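Local structure of dinitrogenase iron-molybdenum cofactor biosynthesis domain-containing protein (Pyrococcus horikoshii, 2YX6) at residues F27-I32 / N57-H62; K65-Y70 / L83-V88; T89-R94 / L107-D112. The protein is of uncharacterised function but binds ADP and belongs to the dinitrogenase iron-molybdenum cofactor biosynthesis family. All blocks are in the same frame, centred on the assembly; numbering follows the deposited sequence.

Contact 1: residues F27-I32 / N57-H62; sequences FVFVDI and NFIKDH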
loop_
_atom_site.group_PDB
_atom_site.type_symbol
_atom_site.label_atom_id
_atom_site.label_comp_id
_atom_site.label_asym_id
_atom_site.label_seq_id
_atom_site.Cartn_x
_atom_site.Cartn_y
_atom_site.Cartn_z
ATOM N N PHE A 27 16.068 -8.926 -0.833
ATOM C CA PHE A 27 14.842 -8.344 -0.334
ATOM C C PHE A 27 14.818 -8.612 1.139
ATOM O O PHE A 27 15.244 -9.673 1.596
ATOM C CB PHE A 27 13.609 -8.955 -0.985
ATOM C CG PHE A 27 13.166 -8.224 -2.231
ATOM C CD1 PHE A 27 12.152 -7.256 -2.165
ATOM C CD2 PHE A 27 13.825 -8.415 -3.437
ATOM C CE1 PHE A 27 11.777 -6.550 -3.302
ATOM C CE2 PHE A 27 13.455 -7.682 -4.590
ATOM C CZ PHE A 27 12.444 -6.798 -4.520
ATOM N N VAL A 28 14.261 -7.669 1.872
ATOM C CA VAL A 28 14.006 -7.823 3.313
ATOM C C VAL A 28 12.501 -7.833 3.591
ATOM O O VAL A 28 11.783 -6.969 3.151
ATOM C CB VAL A 28 14.662 -6.625 4.078
ATOM C CG1 VAL A 28 14.392 -6.679 5.577
ATOM C CG2 VAL A 28 16.129 -6.532 3.778
ATOM N N PHE A 29 12.035 -8.828 4.333
ATOM C CA PHE A 29 10.626 -9.039 4.673
ATOM C C PHE A 29 10.538 -8.782 6.161
ATOM O O PHE A 29 11.261 -9.398 6.960
ATOM C CB PHE A 29 10.185 -10.484 4.326
ATOM C CG PHE A 29 10.192 -10.758 2.884
ATOM C CD1 PHE A 29 9.092 -10.410 2.108
ATOM C CD2 PHE A 29 11.323 -11.245 2.259
ATOM C CE1 PHE A 29 9.086 -10.631 0.720
ATOM C CE2 PHE A 29 11.328 -11.466 0.852
ATOM C CZ PHE A 29 10.180 -11.180 0.109
ATOM N N VAL A 30 9.681 -7.857 6.531
ATOM C CA VAL A 30 9.614 -7.469 7.935
ATOM C C VAL A 30 8.208 -7.676 8.441
ATOM O O VAL A 30 7.238 -7.058 7.885
ATOM C CB VAL A 30 9.925 -5.950 8.133
ATOM C CG1 VAL A 30 9.825 -5.639 9.670
ATOM C CG2 VAL A 30 11.336 -5.602 7.579
ATOM N N ASP A 31 8.071 -8.495 9.487
ATOM C CA ASP A 31 6.796 -8.690 10.120
ATOM C C ASP A 31 6.541 -7.698 11.220
ATOM O O ASP A 31 7.274 -7.659 12.222
ATOM C CB ASP A 31 6.685 -10.076 10.721
ATOM C CG ASP A 31 6.496 -11.106 9.676
ATOM O OD1 ASP A 31 7.355 -11.192 8.783
ATOM O OD2 ASP A 31 5.492 -11.831 9.768
ATOM N N ILE A 32 5.487 -6.914 11.039
ATOM C CA ILE A 32 5.206 -5.820 11.976
ATOM C C ILE A 32 3.884 -6.141 12.696
ATOM O O ILE A 32 2.876 -6.528 12.074
ATOM C CB ILE A 32 5.253 -4.448 11.258
ATOM C CG1 ILE A 32 6.698 -4.207 10.828
ATOM C CG2 ILE A 32 4.806 -3.290 12.213
ATOM C CD1 ILE A 32 6.945 -3.058 9.821
ATOM N N ASN A 57 5.382 -11.841 -8.064
ATOM C CA ASN A 57 4.907 -13.132 -7.642
ATOM C C ASN A 57 5.835 -13.621 -6.570
ATOM O O ASN A 57 5.409 -14.224 -5.635
ATOM C CB ASN A 57 4.882 -14.107 -8.833
ATOM C CG ASN A 57 3.556 -14.044 -9.642
ATOM O OD1 ASN A 57 2.485 -13.684 -9.125
ATOM N ND2 ASN A 57 3.624 -14.485 -10.881
ATOM N N PHE A 58 7.111 -13.358 -6.719
ATOM C CA PHE A 58 8.084 -13.652 -5.664
ATOM C C PHE A 58 7.651 -13.025 -4.348
ATOM O O PHE A 58 7.534 -13.703 -3.327
ATOM C CB PHE A 58 9.443 -13.111 -6.106
ATOM C CG PHE A 58 10.511 -13.244 -5.083
ATOM C CD1 PHE A 58 11.029 -14.466 -4.786
ATOM C CD2 PHE A 58 10.947 -12.129 -4.360
ATOM C CE1 PHE A 58 12.019 -14.604 -3.809
ATOM C CE2 PHE A 58 11.909 -12.253 -3.397
ATOM C CZ PHE A 58 12.459 -13.514 -3.118
ATOM N N ILE A 59 7.337 -11.724 -4.392
ATOM C CA ILE A 59 6.884 -10.993 -3.185
ATOM C C ILE A 59 5.577 -11.570 -2.597
ATOM O O ILE A 59 5.530 -11.919 -1.422
ATOM C CB ILE A 59 6.840 -9.467 -3.484
ATOM C CG1 ILE A 59 8.241 -8.984 -3.832
ATOM C CG2 ILE A 59 6.290 -8.701 -2.335
ATOM C CD1 ILE A 59 9.284 -9.276 -2.690
ATOM N N LYS A 60 4.539 -11.730 -3.419
ATOM C CA LYS A 60 3.281 -12.344 -3.017
ATOM C C LYS A 60 3.482 -13.730 -2.399
ATOM O O LYS A 60 2.949 -14.029 -1.349
ATOM C CB LYS A 60 2.331 -12.432 -4.202
ATOM C CG LYS A 60 0.850 -12.704 -3.766
ATOM C CD LYS A 60 -0.054 -12.991 -4.961
ATOM C CE LYS A 60 -1.528 -13.264 -4.598
ATOM N NZ LYS A 60 -2.309 -13.918 -5.752
ATOM N N ASP A 61 4.332 -14.544 -3.029
ATOM C CA ASP A 61 4.636 -15.887 -2.521
ATOM C C ASP A 61 5.297 -15.863 -1.140
ATOM O O ASP A 61 5.221 -16.830 -0.414
ATOM C CB ASP A 61 5.520 -16.649 -3.494
ATOM C CG ASP A 61 4.810 -16.935 -4.842
ATOM O OD1 ASP A 61 3.551 -16.968 -4.862
ATOM O OD2 ASP A 61 5.534 -17.092 -5.876
ATOM N N HIS A 62 5.957 -14.755 -0.809
ATOM C CA HIS A 62 6.502 -14.551 0.524
ATOM C C HIS A 62 5.580 -13.884 1.530
ATOM O O HIS A 62 5.982 -13.614 2.646
ATOM C CB HIS A 62 7.827 -13.825 0.415
ATOM C CG HIS A 62 8.957 -14.739 0.031
ATOM N ND1 HIS A 62 9.149 -15.176 -1.263
ATOM C CD2 HIS A 62 9.919 -15.337 0.781
ATOM C CE1 HIS A 62 10.209 -15.970 -1.305
ATOM N NE2 HIS A 62 10.692 -16.084 -0.077
#

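Contact 2: residues K65-Y70 / L83-V88; sequences KIVLTY and LGISVV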
loop_
_atom_site.group_PDB
_atom_site.type_symbol
_atom_site.label_atom_id
_atom_site.label_comp_id
_atom_site.label_asym_id
_atom_site.label_seq_id
_atom_site.Cartn_x
_atom_site.Cartn_y
_atom_site.Cartn_z
ATOM N N LYS A 65 2.385 -7.883 1.899
ATOM C CA LYS A 65 1.195 -7.222 1.375
ATOM C C LYS A 65 1.500 -5.761 1.099
ATOM O O LYS A 65 0.735 -5.073 0.446
ATOM C CB LYS A 65 0.036 -7.330 2.389
ATOM C CG LYS A 65 -0.308 -8.800 2.770
ATOM C CD LYS A 65 -1.821 -8.974 2.954
ATOM C CE LYS A 65 -2.547 -8.808 1.635
ATOM N NZ LYS A 65 -1.954 -9.773 0.645
ATOM N N ILE A 66 2.651 -5.304 1.579
ATOM C CA ILE A 66 3.118 -3.952 1.263
ATOM C C ILE A 66 4.574 -3.994 0.806
ATOM O O ILE A 66 5.369 -4.727 1.319
ATOM C CB ILE A 66 2.994 -2.994 2.486
ATOM C CG1 ILE A 66 1.532 -2.903 2.902
ATOM C CG2 ILE A 66 3.588 -1.592 2.143
ATOM C CD1 ILE A 66 1.230 -1.775 3.871
ATOM N N VAL A 67 4.901 -3.193 -0.189
ATOM C CA VAL A 67 6.277 -3.070 -0.681
ATOM C C VAL A 67 6.703 -1.610 -0.542
ATOM O O VAL A 67 5.983 -0.704 -1.024
ATOM C CB VAL A 67 6.337 -3.494 -2.160
ATOM C CG1 VAL A 67 7.711 -3.208 -2.751
ATOM C CG2 VAL A 67 5.919 -4.954 -2.311
ATOM N N LEU A 68 7.851 -1.383 0.089
ATOM C CA LEU A 68 8.423 -0.062 0.156
ATOM C C LEU A 68 9.570 0.031 -0.798
ATOM O O LEU A 68 10.533 -0.681 -0.624
ATOM C CB LEU A 68 8.967 0.254 1.565
ATOM C CG LEU A 68 7.895 0.043 2.679
ATOM C CD1 LEU A 68 8.523 0.315 4.028
ATOM C CD2 LEU A 68 6.633 0.973 2.443
ATOM N N THR A 69 9.499 0.950 -1.765
ATOM C CA THR A 69 10.608 1.086 -2.703
ATOM C C THR A 69 10.988 2.541 -2.925
ATOM O O THR A 69 10.252 3.448 -2.544
ATOM C CB THR A 69 10.229 0.556 -4.103
ATOM O OG1 THR A 69 9.233 1.420 -4.618
ATOM C CG2 THR A 69 9.709 -0.858 -4.096
ATOM N N TYR A 70 12.162 2.734 -3.537
ATOM C CA TYR A 70 12.583 4.026 -4.046
ATOM C C TYR A 70 11.936 4.169 -5.432
ATOM O O TYR A 70 10.819 4.662 -5.568
ATOM C CB TYR A 70 14.117 4.112 -4.104
ATOM C CG TYR A 70 14.572 5.512 -4.532
ATOM C CD1 TYR A 70 15.181 5.728 -5.758
ATOM C CD2 TYR A 70 14.336 6.614 -3.713
ATOM C CE1 TYR A 70 15.543 7.038 -6.180
ATOM C CE2 TYR A 70 14.717 7.909 -4.093
ATOM C CZ TYR A 70 15.352 8.115 -5.345
ATOM O OH TYR A 70 15.738 9.426 -5.739
ATOM N N LEU A 83 -2.312 -7.979 -7.764
ATOM C CA LEU A 83 -2.113 -9.069 -6.791
ATOM C C LEU A 83 -2.483 -8.628 -5.366
ATOM O O LEU A 83 -2.195 -9.316 -4.351
ATOM C CB LEU A 83 -0.659 -9.473 -6.847
ATOM C CG LEU A 83 -0.172 -10.129 -8.161
ATOM C CD1 LEU A 83 1.248 -10.581 -7.882
ATOM C CD2 LEU A 83 -1.052 -11.325 -8.642
ATOM N N GLY A 84 -3.095 -7.456 -5.276
ATOM C CA GLY A 84 -3.651 -6.988 -3.976
ATOM C C GLY A 84 -2.497 -6.539 -3.119
ATOM O O GLY A 84 -2.594 -6.567 -1.887
ATOM N N ILE A 85 -1.385 -6.177 -3.762
ATOM C CA ILE A 85 -0.210 -5.666 -3.042
ATOM C C ILE A 85 0.016 -4.143 -3.299
ATOM O O ILE A 85 -0.055 -3.694 -4.435
ATOM C CB ILE A 85 1.049 -6.485 -3.368
ATOM C CG1 ILE A 85 0.876 -7.983 -3.019
ATOM C CG2 ILE A 85 2.265 -5.935 -2.676
ATOM C CD1 ILE A 85 2.088 -8.736 -3.407
ATOM N N SER A 86 0.240 -3.395 -2.224
ATOM C CA SER A 86 0.344 -1.938 -2.263
ATOM C C SER A 86 1.781 -1.610 -2.340
ATOM O O SER A 86 2.578 -2.278 -1.725
ATOM C CB SER A 86 -0.193 -1.335 -0.944
ATOM O OG SER A 86 -1.551 -1.694 -0.894
ATOM N N VAL A 87 2.125 -0.550 -3.034
ATOM C CA VAL A 87 3.529 -0.211 -3.206
ATOM C C VAL A 87 3.691 1.235 -2.707
ATOM O O VAL A 87 2.854 2.089 -3.042
ATOM C CB VAL A 87 3.953 -0.322 -4.746
ATOM C CG1 VAL A 87 5.466 0.168 -5.028
ATOM C CG2 VAL A 87 3.733 -1.715 -5.315
ATOM N N VAL A 88 4.759 1.521 -1.963
ATOM C CA VAL A 88 5.132 2.894 -1.608
ATOM C C VAL A 88 6.448 3.234 -2.332
ATOM O O VAL A 88 7.419 2.452 -2.246
ATOM C CB VAL A 88 5.345 3.075 -0.055
ATOM C CG1 VAL A 88 5.694 4.570 0.269
ATOM C CG2 VAL A 88 4.103 2.641 0.697
HETATM O O HOH W 1 -1.878 -4.487 0.104
HETATM O O HOH W 2 -2.066 -10.936 -2.164
#

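Contact 3: residues T89-R94 / L107-D112; sequences TGVYGR and LKIDYD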
loop_
_atom_site.group_PDB
_atom_site.type_symbol
_atom_site.label_atom_id
_atom_site.label_comp_id
_atom_site.label_asym_id
_atom_site.label_seq_id
_atom_site.Cartn_x
_atom_site.Cartn_y
_atom_site.Cartn_z
ATOM N N THR A 89 6.439 4.347 -3.087
ATOM C CA THR A 89 7.600 4.799 -3.871
ATOM C C THR A 89 8.227 5.996 -3.214
ATOM O O THR A 89 7.611 6.608 -2.361
ATOM C CB THR A 89 7.196 5.199 -5.314
ATOM O OG1 THR A 89 6.297 6.323 -5.275
ATOM C CG2 THR A 89 6.525 4.021 -6.015
ATOM N N GLY A 90 9.480 6.299 -3.579
ATOM C CA GLY A 90 10.228 7.425 -2.965
ATOM C C GLY A 90 10.903 7.190 -1.609
ATOM O O GLY A 90 11.432 8.098 -1.012
ATOM N N VAL A 91 10.923 5.947 -1.149
ATOM C CA VAL A 91 11.528 5.594 0.139
ATOM C C VAL A 91 13.018 5.343 -0.061
ATOM O O VAL A 91 13.417 4.622 -0.943
ATOM C CB VAL A 91 10.821 4.339 0.758
ATOM C CG1 VAL A 91 11.341 4.066 2.131
ATOM C CG2 VAL A 91 9.301 4.553 0.802
ATOM N N TYR A 92 13.861 5.925 0.778
ATOM C CA TYR A 92 15.318 5.703 0.692
ATOM C C TYR A 92 15.884 5.655 2.081
ATOM O O TYR A 92 15.222 6.087 3.040
ATOM C CB TYR A 92 15.967 6.888 -0.035
ATOM C CG TYR A 92 15.674 8.187 0.638
ATOM C CD1 TYR A 92 14.480 8.834 0.424
ATOM C CD2 TYR A 92 16.586 8.770 1.511
ATOM C CE1 TYR A 92 14.211 10.029 1.041
ATOM C CE2 TYR A 92 16.305 9.983 2.154
ATOM C CZ TYR A 92 15.128 10.592 1.892
ATOM O OH TYR A 92 14.790 11.751 2.523
ATOM N N GLY A 93 17.137 5.200 2.167
ATOM C CA GLY A 93 17.890 5.210 3.404
ATOM C C GLY A 93 18.056 3.827 4.001
ATOM O O GLY A 93 17.715 2.806 3.348
ATOM N N ARG A 94 18.491 3.798 5.273
ATOM C CA ARG A 94 18.783 2.511 5.933
ATOM C C ARG A 94 17.464 1.874 6.217
ATOM O O ARG A 94 16.543 2.519 6.712
ATOM C CB ARG A 94 19.471 2.688 7.279
ATOM C CG ARG A 94 20.282 1.514 7.736
ATOM C CD ARG A 94 20.902 1.921 9.015
ATOM N NE ARG A 94 21.838 0.998 9.661
ATOM C CZ ARG A 94 23.120 0.790 9.349
ATOM N NH1 ARG A 94 23.717 1.357 8.286
ATOM N NH2 ARG A 94 23.825 -0.036 10.121
ATOM N N LEU A 107 7.091 8.807 7.284
ATOM C CA LEU A 107 8.019 8.247 6.355
ATOM C C LEU A 107 8.599 9.444 5.618
ATOM O O LEU A 107 7.874 10.413 5.366
ATOM C CB LEU A 107 7.266 7.274 5.441
ATOM C CG LEU A 107 7.968 6.019 5.008
ATOM C CD1 LEU A 107 8.505 5.444 6.236
ATOM C CD2 LEU A 107 6.973 5.078 4.367
ATOM N N LYS A 108 9.899 9.382 5.311
ATOM C CA LYS A 108 10.582 10.408 4.504
ATOM C C LYS A 108 10.609 10.063 3.022
ATOM O O LYS A 108 11.306 9.165 2.625
ATOM C CB LYS A 108 11.994 10.588 5.014
ATOM C CG LYS A 108 12.024 11.505 6.291
ATOM C CD LYS A 108 13.342 11.361 7.084
ATOM C CE LYS A 108 13.821 12.718 7.689
ATOM N NZ LYS A 108 12.769 13.450 8.510
ATOM N N ILE A 109 9.855 10.787 2.210
ATOM C CA ILE A 109 9.677 10.411 0.783
ATOM C C ILE A 109 10.438 11.332 -0.140
ATOM O O ILE A 109 10.368 12.547 0.017
ATOM C CB ILE A 109 8.155 10.505 0.357
ATOM C CG1 ILE A 109 7.258 9.599 1.242
ATOM C CG2 ILE A 109 7.991 10.168 -1.106
ATOM C CD1 ILE A 109 7.825 8.212 1.449
ATOM N N ASP A 110 11.168 10.776 -1.102
ATOM C CA ASP A 110 11.805 11.576 -2.129
ATOM C C ASP A 110 10.804 11.810 -3.241
ATOM O O ASP A 110 10.667 10.961 -4.189
ATOM C CB ASP A 110 13.017 10.832 -2.685
ATOM C CG ASP A 110 13.832 11.683 -3.632
ATOM O OD1 ASP A 110 13.344 12.767 -4.047
ATOM O OD2 ASP A 110 14.972 11.269 -3.946
ATOM N N TYR A 111 10.137 12.973 -3.163
ATOM C CA TYR A 111 9.086 13.331 -4.103
ATOM C C TYR A 111 9.592 13.301 -5.520
ATOM O O TYR A 111 8.797 13.113 -6.446
ATOM C CB TYR A 111 8.482 14.721 -3.793
ATOM C CG TYR A 111 7.891 14.809 -2.410
ATOM C CD1 TYR A 111 6.590 14.399 -2.172
ATOM C CD2 TYR A 111 8.633 15.272 -1.340
ATOM C CE1 TYR A 111 6.015 14.463 -0.897
ATOM C CE2 TYR A 111 8.072 15.340 -0.032
ATOM C CZ TYR A 111 6.761 14.929 0.170
ATOM O OH TYR A 111 6.192 14.956 1.430
ATOM N N ASP A 112 10.906 13.509 -5.687
ATOM C CA ASP A 112 11.484 13.693 -7.014
ATOM C C ASP A 112 12.215 12.457 -7.508
ATOM O O ASP A 112 13.073 12.559 -8.400
ATOM C CB ASP A 112 12.469 14.872 -7.020
ATOM C CG ASP A 112 11.788 16.245 -6.960
ATOM O OD1 ASP A 112 12.460 17.153 -6.418
ATOM O OD2 ASP A 112 10.642 16.435 -7.441
#

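Contact 1: residues F27-I32 / N57-H62
Phe-29 meets His-62 ring against ring, in an offset stack with the two planes only 16° apart and the centroids 4.9 Å from each other. The overlap is partial: His-62 CB lies over one face of the phenyl ring, 3.4 Å from Phe-29 CE1, while His-62 CG lies nearest Phe-29 CZ, at 3.8 Å, and CD2 nearest CE2. Ile-59 supplies the second half of the contact through a single methyl. Its CD1 touches two phenylalanines, 3.5 Å from Phe-27 CD1 and 3.5 Å from Phe-29 CZ, and the Phe-27 and Ile-59 side chains cross at about a right angle. Phe-58 CE2 closes the group at the edge of the Phe-29 ring, 4.1 Å from CZ.

What fixes the imidazole is the helix end itself. His-62 ND1 donates to Phe-58 O at 3.0 Å, with the oxygen close to the plane of the imidazole ring. The same oxygen also takes the backbone N-H of His-62, from the other face of the carbonyl plane, so two donors from one residue grip it. His-62 CG lies beside the backbone N, anti to the carbonyl carbon (chi1 -79°), and from there ND1 turns back to the helix while the ring stacks on Phe-29. Behind this layer, Ala-4 of strand 2-7 touches both Phe-29 and Ile-59, and His-62 O accepts a hydrogen bond from Arg-2 NH2. The arrangement is that of an alpha/beta fold: helix 54-61 packs its apolar side and C-terminal end against one face of the mixed sheet, here at strand 26-33.

Contact 2: residues K65-Y70 / L83-V88
Leu-68 and Val-88 lie side by side on one face of the sheet, pointing the same way. From Leu-68 CB, which leaves on that face, the chain runs to CG, beside the backbone N and anti to the carbonyl carbon (chi1 -54°), from where the CD2 branch can turn to the neighbouring strand. Leu-68 CD2 lies 3.5 Å from Val-88 CG2, a tight fit for carbons, and also meets Val-88 CB. Val-3 and Ile-5 of strand 2-7 also pack against the Leu-68 side chain. On the other face Val-67 CG2 meets Ile-85 CG2.

The backbones run parallel. Val-67 uses both its polar groups, its N donating to Ser-86 O and its O accepting from Val-88 N at 2.7 Å. Further along, Val-88 O is gripped twice by Thr-69: N comes almost straight on at 2.6 Å, whereas OG1, at 3.2 Å, donates from above the carbonyl plane. At the opposite end a water donates to Lys-65 O and Gly-84 O and accepts from Ser-86 OG. Gly-84, with positive phi, ends helix 74-82 in a Schellman motif. This is a beta-alpha-beta crossover, and its second strand carries Val-87, an ADP-binding residue.

Contact 3: residues T89-R94 / L107-D112
Gly-90 and Asp-110 bring two irregular backbones together at a CA to CA distance of 4.5 Å, the end-to-end directions of the touching parts standing 94° apart. This is loop-to-loop packing in the alpha/beta fold: the first loop, 89-94, leads from strand 86-88 into helix 95-103, and the second lies beyond the end of that helix. One nearly straight hydrogen bond joins them, Asp-110 N to Gly-90 O at 2.7 Å.

Gly-90 has positive phi, and a beta carbon there would clash with Ile-109 CG2. That methyl faces Thr-89 O and Gly-90 CA, while Ile-109 CD1 comes 4.0 Å from Val-91 CG2. An alanine in place of Ile-109 would probably leave Val-91 CG2 without its closest apolar partner in the other loop and open a gap beside Gly-90. Leu-107 CD2 touches the same valine methyl from further off, at 4.3 Å.

Tyr-92 lies on the other side of the 107-112 backbone; its CG stands between backbone N and carbonyl carbon (chi1 57°), which lets the ring lean back toward Lys-108 and Asp-110. Ring atom CE1 approaches Lys-108 O at 3.4 Å, and the phenol OH lies beside Lys-108 CB. The Tyr-92 and Asp-110 side chains cross at about a right angle, ring and carboxylate planes 79° apart. Asp-110 OD2 is hydrogen-bonded to Tyr-70 OH, and OD1 closes an Asx turn, accepting Asp-112 N at 3.0 Å from above the carboxylate plane.

How the contacts relate
Contacts 1 and 2 lie 10 Å apart between centres and share a packing layer: Ile-59 CG2 touches Val-67 CG2 at 3.8 Å, and Lys-60 CB touches Ile-85 CD1. Contact 3 adjoins contact 2 through Tyr-70, whose O is 2.9 Å from Gly-90 N in a probable hydrogen bond, but its nearest atoms stay about 9 Å from those of contact 1. Asn-81, Val-87 and Lys-114 bind ADP, although no ADP is bound to this chain in the model. Contact 2 contains Val-87; the side chain of Thr-89 in contact 3 is about 4 Å from that of Val-87 and about 7 Å from that of Lys-114. Contacts 2 and 3 also both touch the second subunit.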